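Local coordinates for protein putative alpha-galactosidase (Bacteroides fragilis, PDB 4NZJ) that probably hydrolyses terminal, non-reducing alpha-D-galactose residues from alpha-D-galactosides, as a member of glycosyl hydrolase family 27, at residues 226-229 with 230-234; 360-364 with 365-369. One frame throughout, in Å; residues are numbered along the deposited sequence. Where two conformers were deposited one is given.

Contact 1. Residues 226-229 with 230-234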
ATOM      1  N   VAL A 226     -25.697  10.407   5.605  1.00 25.67           N
ATOM      2  CA  VAL A 226     -25.365   9.104   6.191  0.50 26.73           C
ATOM      3  C   VAL A 226     -25.917   7.959   5.334  1.00 25.95           C
ATOM      4  O   VAL A 226     -25.315   6.885   5.254  1.00 25.82           O
ATOM      5  CB  VAL A 226     -25.895   8.998   7.644  0.50 28.96           C
ATOM      6  CG1 VAL A 226     -25.724   7.591   8.206  0.50 29.31           C
ATOM      7  CG2 VAL A 226     -25.186  10.009   8.539  0.50 29.53           C
ATOM      8  N   ASP A 227     -27.048   8.215   4.684  1.00 26.71           N
ATOM      9  CA  ASP A 227     -27.785   7.240   3.873  1.00 27.24           C
ATOM     10  C   ASP A 227     -26.914   6.390   2.955  1.00 25.55           C
ATOM     11  O   ASP A 227     -26.136   6.916   2.163  1.00 25.96           O
ATOM     12  CB  ASP A 227     -28.833   7.975   3.039  1.00 28.93           C
ATOM     13  CG  ASP A 227     -29.835   8.734   3.896  1.00 35.28           C
ATOM     14  OD1 ASP A 227     -30.245   8.193   4.944  1.00 39.96           O
ATOM     15  OD2 ASP A 227     -30.207   9.865   3.522  1.00 38.42           O
ATOM     16  N   ARG A 228     -27.067   5.073   3.059  1.00 23.72           N
ATOM     17  CA  ARG A 228     -26.184   4.145   2.365  1.00 22.32           C
ATOM     18  C   ARG A 228     -26.398   4.130   0.854  1.00 23.18           C
ATOM     19  O   ARG A 228     -25.425   4.082   0.106  1.00 22.78           O
ATOM     20  CB  ARG A 228     -26.333   2.734   2.925  1.00 23.22           C
ATOM     21  CG  ARG A 228     -25.503   1.691   2.201  1.00 22.50           C
ATOM     22  CD  ARG A 228     -25.297   0.477   3.077  1.00 24.48           C
ATOM     23  NE  ARG A 228     -24.877  -0.697   2.323  1.00 24.57           N
ATOM     24  CZ  ARG A 228     -24.585  -1.869   2.877  1.00 25.73           C
ATOM     25  NH1 ARG A 228     -24.642  -2.025   4.196  1.00 24.85           N
ATOM     26  NH2 ARG A 228     -24.229  -2.891   2.109  1.00 26.92           N
ATOM     27  N   VAL A 229     -27.649   4.156   0.396  1.00 24.03           N
ATOM     28  CA  VAL A 229     -27.894   4.157  -1.056  1.00 25.11           C
ATOM     29  C   VAL A 229     -27.305   5.430  -1.668  1.00 24.62           C
ATOM     30  O   VAL A 229     -26.687   5.381  -2.729  1.00 23.40           O
ATOM     31  CB  VAL A 229     -29.383   4.030  -1.425  1.00 27.77           C
ATOM     32  CG1 VAL A 229     -29.572   4.097  -2.939  1.00 29.16           C
ATOM     33  CG2 VAL A 229     -29.959   2.736  -0.870  1.00 29.39           C
ATOM     34  N   GLU A 230     -27.468   6.557  -0.979  1.00 24.10           N
ATOM     35  CA  GLU A 230     -26.887   7.822  -1.436  1.00 24.59           C
ATOM     36  C   GLU A 230     -25.366   7.738  -1.503  1.00 23.10           C
ATOM     37  O   GLU A 230     -24.772   8.130  -2.502  1.00 23.28           O
ATOM     38  CB  GLU A 230     -27.313   8.980  -0.530  1.00 26.40           C
ATOM     39  CG  GLU A 230     -26.802  10.350  -0.964  1.00 26.87           C
ATOM     40  CD  GLU A 230     -27.355  10.821  -2.302  1.00 29.09           C
ATOM     41  OE1 GLU A 230     -28.436  10.345  -2.729  1.00 31.22           O
ATOM     42  OE2 GLU A 230     -26.709  11.691  -2.928  1.00 28.86           O
ATOM     43  N   ALA A 231     -24.738   7.231  -0.448  1.00 22.63           N
ATOM     44  CA  ALA A 231     -23.287   7.072  -0.446  1.00 21.51           C
ATOM     45  C   ALA A 231     -22.842   6.241  -1.640  1.00 21.63           C
ATOM     46  O   ALA A 231     -21.952   6.638  -2.386  1.00 21.45           O
ATOM     47  CB  ALA A 231     -22.812   6.432   0.849  1.00 21.76           C
HETATM   48  N   MSE A 232     -23.496   5.102  -1.837  1.00 21.75           N
HETATM   49  CA  MSE A 232     -23.136   4.180  -2.911  0.50 22.45           C
HETATM   50  C   MSE A 232     -23.246   4.870  -4.248  1.00 21.73           C
HETATM   51  O   MSE A 232     -22.386   4.697  -5.112  1.00 22.29           O
HETATM   52  CB  MSE A 232     -24.033   2.941  -2.871  0.50 24.48           C
HETATM   53  CG  MSE A 232     -23.628   1.986  -1.756  0.50 25.48           C
HETATM   54 SE   MSE A 232     -24.854   0.445  -1.664  0.38 28.41          SE
HETATM   55  CE  MSE A 232     -24.776  -0.024  -3.575  0.50 28.25           C
ATOM     56  N   GLU A 233     -24.299   5.672  -4.416  1.00 22.13           N
ATOM     57  CA  GLU A 233     -24.527   6.391  -5.678  0.60 23.08           C
ATOM     58  C   GLU A 233     -23.473   7.468  -5.922  1.00 22.26           C
ATOM     59  O   GLU A 233     -22.991   7.620  -7.052  1.00 21.18           O
ATOM     60  CB  GLU A 233     -25.922   7.033  -5.715  0.60 25.22           C
ATOM     61  CG  GLU A 233     -27.086   6.055  -5.794  0.60 28.20           C
ATOM     62  CD  GLU A 233     -27.181   5.300  -7.111  0.60 30.88           C
ATOM     63  OE1 GLU A 233     -26.427   5.614  -8.057  0.60 29.03           O
ATOM     64  OE2 GLU A 233     -28.030   4.386  -7.197  0.60 32.78           O
ATOM     65  N   ARG A 234     -23.109   8.207  -4.877  1.00 20.60           N
ATOM     66  CA  ARG A 234     -22.085   9.252  -5.000  1.00 20.28           C
ATOM     67  C   ARG A 234     -20.722   8.652  -5.350  1.00 18.93           C
ATOM     68  O   ARG A 234     -19.982   9.197  -6.176  1.00 19.52           O
ATOM     69  CB  ARG A 234     -21.996  10.091  -3.723  1.00 20.00           C
ATOM     70  CG  ARG A 234     -23.243  10.919  -3.463  1.00 21.31           C
ATOM     71  CD  ARG A 234     -23.015  11.983  -2.401  1.00 21.78           C
ATOM     72  NE  ARG A 234     -24.250  12.713  -2.138  1.00 23.27           N
ATOM     73  CZ  ARG A 234     -24.338  13.883  -1.507  1.00 24.32           C
ATOM     74  NH1 ARG A 234     -23.261  14.507  -1.049  1.00 22.87           N
ATOM     75  NH2 ARG A 234     -25.529  14.440  -1.343  1.00 25.97           N
TER
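R228 and M232 meet one turn apart on the first turns of helix 228-243. The backbone joins them: M232 N donates to R228 O at 2.9 Å. M232 is a selenomethionine. In the conformer given, its SE lies 4.1 Å from R228 CG, near the plane of the guanidinium and at its edge. R228 CG stands anti to the backbone N (chi1 177°) and the chain runs on extended to NE, which carries the guanidinium past the selenium to E260. There NH1 makes a salt bridge. The backbone bonds of the helix begin here. A231 N donates to D227 O, and E233 N to V229 O. D227 holds the N-cap position, but its side chain makes no capping bond. One turn further on, R234 and E230 form a salt bridge. R234 NE donates to E230 OE2 at 2.8 Å, almost straight at 174°. The bond uses the anti lone pair of the carboxylate and lies in the guanidinium plane. A weak second bond comes from R234 NH2. R234 is buried; its NH1 bonds to A187 O and its guanidinium makes a cation-pi contact with Y199. A231 packs on Y221 and R259, and M232 on W264. The helix connects strands 216-220 and 250-254 as the crossover of a beta-alpha-beta unit of the barrel.

Contact 2. Residues 360-364 with 365-369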
ATOM      1  N   SER A 360       2.577   4.948   4.227  1.00 18.68           N
ATOM      2  CA  SER A 360       3.178   5.574   5.392  1.00 18.91           C
ATOM      3  C   SER A 360       2.620   6.968   5.616  1.00 19.05           C
ATOM      4  O   SER A 360       2.465   7.739   4.671  1.00 19.88           O
ATOM      5  CB  SER A 360       4.692   5.668   5.250  1.00 20.31           C
ATOM      6  OG  SER A 360       5.246   6.335   6.372  1.00 20.69           O
ATOM      7  N   GLY A 361       2.322   7.275   6.875  1.00 19.88           N
ATOM      8  CA  GLY A 361       1.947   8.618   7.287  1.00 21.22           C
ATOM      9  C   GLY A 361       3.072   9.360   7.981  1.00 21.52           C
ATOM     10  O   GLY A 361       2.879  10.466   8.450  1.00 24.96           O
ATOM     11  N   ASN A 362       4.256   8.762   8.047  1.00 21.18           N
ATOM     12  CA  ASN A 362       5.398   9.399   8.693  1.00 21.73           C
ATOM     13  C   ASN A 362       6.095  10.347   7.720  1.00 22.50           C
ATOM     14  O   ASN A 362       5.843  10.312   6.505  1.00 21.33           O
ATOM     15  CB  ASN A 362       6.370   8.315   9.179  1.00 20.79           C
ATOM     16  CG  ASN A 362       7.288   8.780  10.300  1.00 22.73           C
ATOM     17  OD1 ASN A 362       7.355   9.963  10.648  1.00 24.29           O
ATOM     18  ND2 ASN A 362       8.018   7.831  10.869  1.00 23.73           N
ATOM     19  N   ASP A 363       6.946  11.212   8.259  1.00 22.55           N
ATOM     20  CA  ASP A 363       7.775  12.093   7.447  1.00 23.18           C
ATOM     21  C   ASP A 363       8.934  11.263   6.921  1.00 24.38           C
ATOM     22  O   ASP A 363       9.858  10.938   7.665  1.00 26.90           O
ATOM     23  CB  ASP A 363       8.288  13.267   8.283  1.00 24.23           C
ATOM     24  CG  ASP A 363       9.037  14.315   7.456  1.00 25.19           C
ATOM     25  OD1 ASP A 363       9.347  14.082   6.266  1.00 24.20           O
ATOM     26  OD2 ASP A 363       9.309  15.402   8.006  1.00 26.61           O
ATOM     27  N   VAL A 364       8.897  10.931   5.637  1.00 24.24           N
ATOM     28  CA  VAL A 364       9.879  10.002   5.077  1.00 25.12           C
ATOM     29  C   VAL A 364      11.226  10.650   4.735  1.00 25.35           C
ATOM     30  O   VAL A 364      12.139   9.973   4.269  1.00 25.94           O
ATOM     31  CB  VAL A 364       9.311   9.218   3.862  1.00 26.56           C
ATOM     32  CG1 VAL A 364       8.122   8.365   4.282  1.00 28.03           C
ATOM     33  CG2 VAL A 364       8.929  10.153   2.730  1.00 29.56           C
ATOM     34  N   ARG A 365      11.364  11.951   4.988  1.00 23.33           N
ATOM     35  CA  ARG A 365      12.615  12.658   4.723  1.00 25.20           C
ATOM     36  C   ARG A 365      13.671  12.472   5.813  1.00 26.62           C
ATOM     37  O   ARG A 365      14.860  12.631   5.537  1.00 28.80           O
ATOM     38  CB  ARG A 365      12.360  14.156   4.588  1.00 26.66           C
ATOM     39  CG  ARG A 365      11.412  14.554   3.466  1.00 25.78           C
ATOM     40  CD  ARG A 365      11.100  16.038   3.538  1.00 27.03           C
ATOM     41  NE  ARG A 365      10.460  16.378   4.807  1.00 26.72           N
ATOM     42  CZ  ARG A 365      10.294  17.615   5.272  1.00 28.18           C
ATOM     43  NH1 ARG A 365      10.719  18.672   4.590  1.00 29.36           N
ATOM     44  NH2 ARG A 365       9.705  17.790   6.449  1.00 28.52           N
ATOM     45  N   ASN A 366      13.245  12.165   7.040  1.00 26.19           N
ATOM     46  CA  ASN A 366      14.157  12.164   8.185  0.60 28.62           C
ATOM     47  C   ASN A 366      13.892  11.016   9.160  1.00 28.52           C
ATOM     48  O   ASN A 366      13.928  11.190  10.383  1.00 32.55           O
ATOM     49  CB  ASN A 366      14.094  13.525   8.894  0.60 30.97           C
ATOM     50  CG  ASN A 366      12.676  14.047   9.023  0.60 31.58           C
ATOM     51  OD1 ASN A 366      11.801  13.358   9.548  0.60 30.66           O
ATOM     52  ND2 ASN A 366      12.434  15.265   8.524  0.60 32.66           N
HETATM   53  N   MSE A 367      13.657   9.831   8.617  1.00 26.53           N
HETATM   54  CA  MSE A 367      13.425   8.670   9.469  0.50 26.29           C
HETATM   55  C   MSE A 367      14.723   8.099   9.946  1.00 25.75           C
HETATM   56  O   MSE A 367      15.781   8.319   9.342  1.00 26.69           O
HETATM   57  CB  MSE A 367      12.618   7.625   8.731  0.50 25.55           C
HETATM   58  CG  MSE A 367      11.268   8.246   8.433  0.50 26.31           C
HETATM   59 SE   MSE A 367      10.050   6.851   7.825  0.38 25.84          SE
HETATM   60  CE  MSE A 367      10.872   6.502   6.070  0.50 24.45           C
ATOM     61  N   ASN A 368      14.660   7.388  11.067  1.00 24.57           N
ATOM     62  CA  ASN A 368      15.858   6.723  11.563  0.50 24.14           C
ATOM     63  C   ASN A 368      15.986   5.323  10.978  1.00 23.20           C
ATOM     64  O   ASN A 368      15.052   4.795  10.354  1.00 22.75           O
ATOM     65  CB  ASN A 368      15.936   6.724  13.096  0.50 24.44           C
ATOM     66  CG  ASN A 368      14.792   5.981  13.756  0.50 23.22           C
ATOM     67  OD1 ASN A 368      14.180   5.091  13.169  0.50 20.77           O
ATOM     68  ND2 ASN A 368      14.510   6.343  15.003  0.50 24.45           N
ATOM     69  N   ASP A 369      17.176   4.754  11.131  1.00 24.68           N
ATOM     70  CA  ASP A 369      17.490   3.423  10.627  1.00 25.01           C
ATOM     71  C   ASP A 369      16.500   2.372  11.104  1.00 24.30           C
ATOM     72  O   ASP A 369      16.083   1.517  10.327  1.00 22.13           O
ATOM     73  CB  ASP A 369      18.911   3.047  11.058  1.00 28.30           C
ATOM     74  CG  ASP A 369      19.347   1.681  10.543  1.00 32.37           C
ATOM     75  OD1 ASP A 369      19.025   0.656  11.182  1.00 33.90           O
ATOM     76  OD2 ASP A 369      20.034   1.641   9.503  1.00 36.45           O
TER
HETATM   77  O   HOH W   1      10.379  11.049  10.375  1.00 29.24           O
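A type I beta turn from D363 to N366 shapes this loop, which leads from the last barrel strand, 358-360, to helix 369-375. The D363-R365 salt bridge is its main polar contact. R365 grips the carboxylate side-on, one nitrogen to each oxygen. NE donates to D363 OD1 at 2.9 Å and 173°, on the syn lone pair. NH2 donates to D363 OD2 at 2.9 Å, also on the syn side but 21° out of the carboxylate plane. The two flat groups are nearly coplanar. The arginine chain is bent at chi3 (-60°), which folds NE and NH2 back to the aspartate two residues earlier. R365 N also donates to D363 OD1, at 3.2 Å and from above the carboxylate plane. In the conformer given, N366 ND2 adds a weak bond to D363 OD2. A water lies within hydrogen-bonding distance of D363 O and, in that same N366 conformer, of N366 OD1. On the apolar side the selenomethionine M367, in the conformer given, lies beside V364, with its CE 3.8 Å from V364 CG1. Its SE passes N362 ND2 at 3.8 Å. That amide nitrogen bonds to V323 O. Before the turn, S360 OG accepts from N362 N in an ST turn. R365 NH1 bonds to Q121 OE1, and V364 packs on helix 116-128. The side-on R365 grip and the R365 N bond together restrict the carboxylate's rotation and probably stabilise its negative charge.

In the fold
Following the chain from the N terminus, the Ig-like domain comes first and the barrel domain next. Contact 1 lies in the barrel, where the loop after strand 216-220 enters helix 228-243. Contact 2 comes later, between the eighth barrel strand, 358-360, and helix 369-375. Each is local and closes only a turn of a few residues. They are in series, neither nested nor crossed. Their centres are 36 Å apart and their nearest atoms about 25 Å apart, so they do not touch. Contact 1 belongs to a strand-helix-strand unit midway round the barrel. Contact 2 sits where the last strand lies beside the first, 102-105.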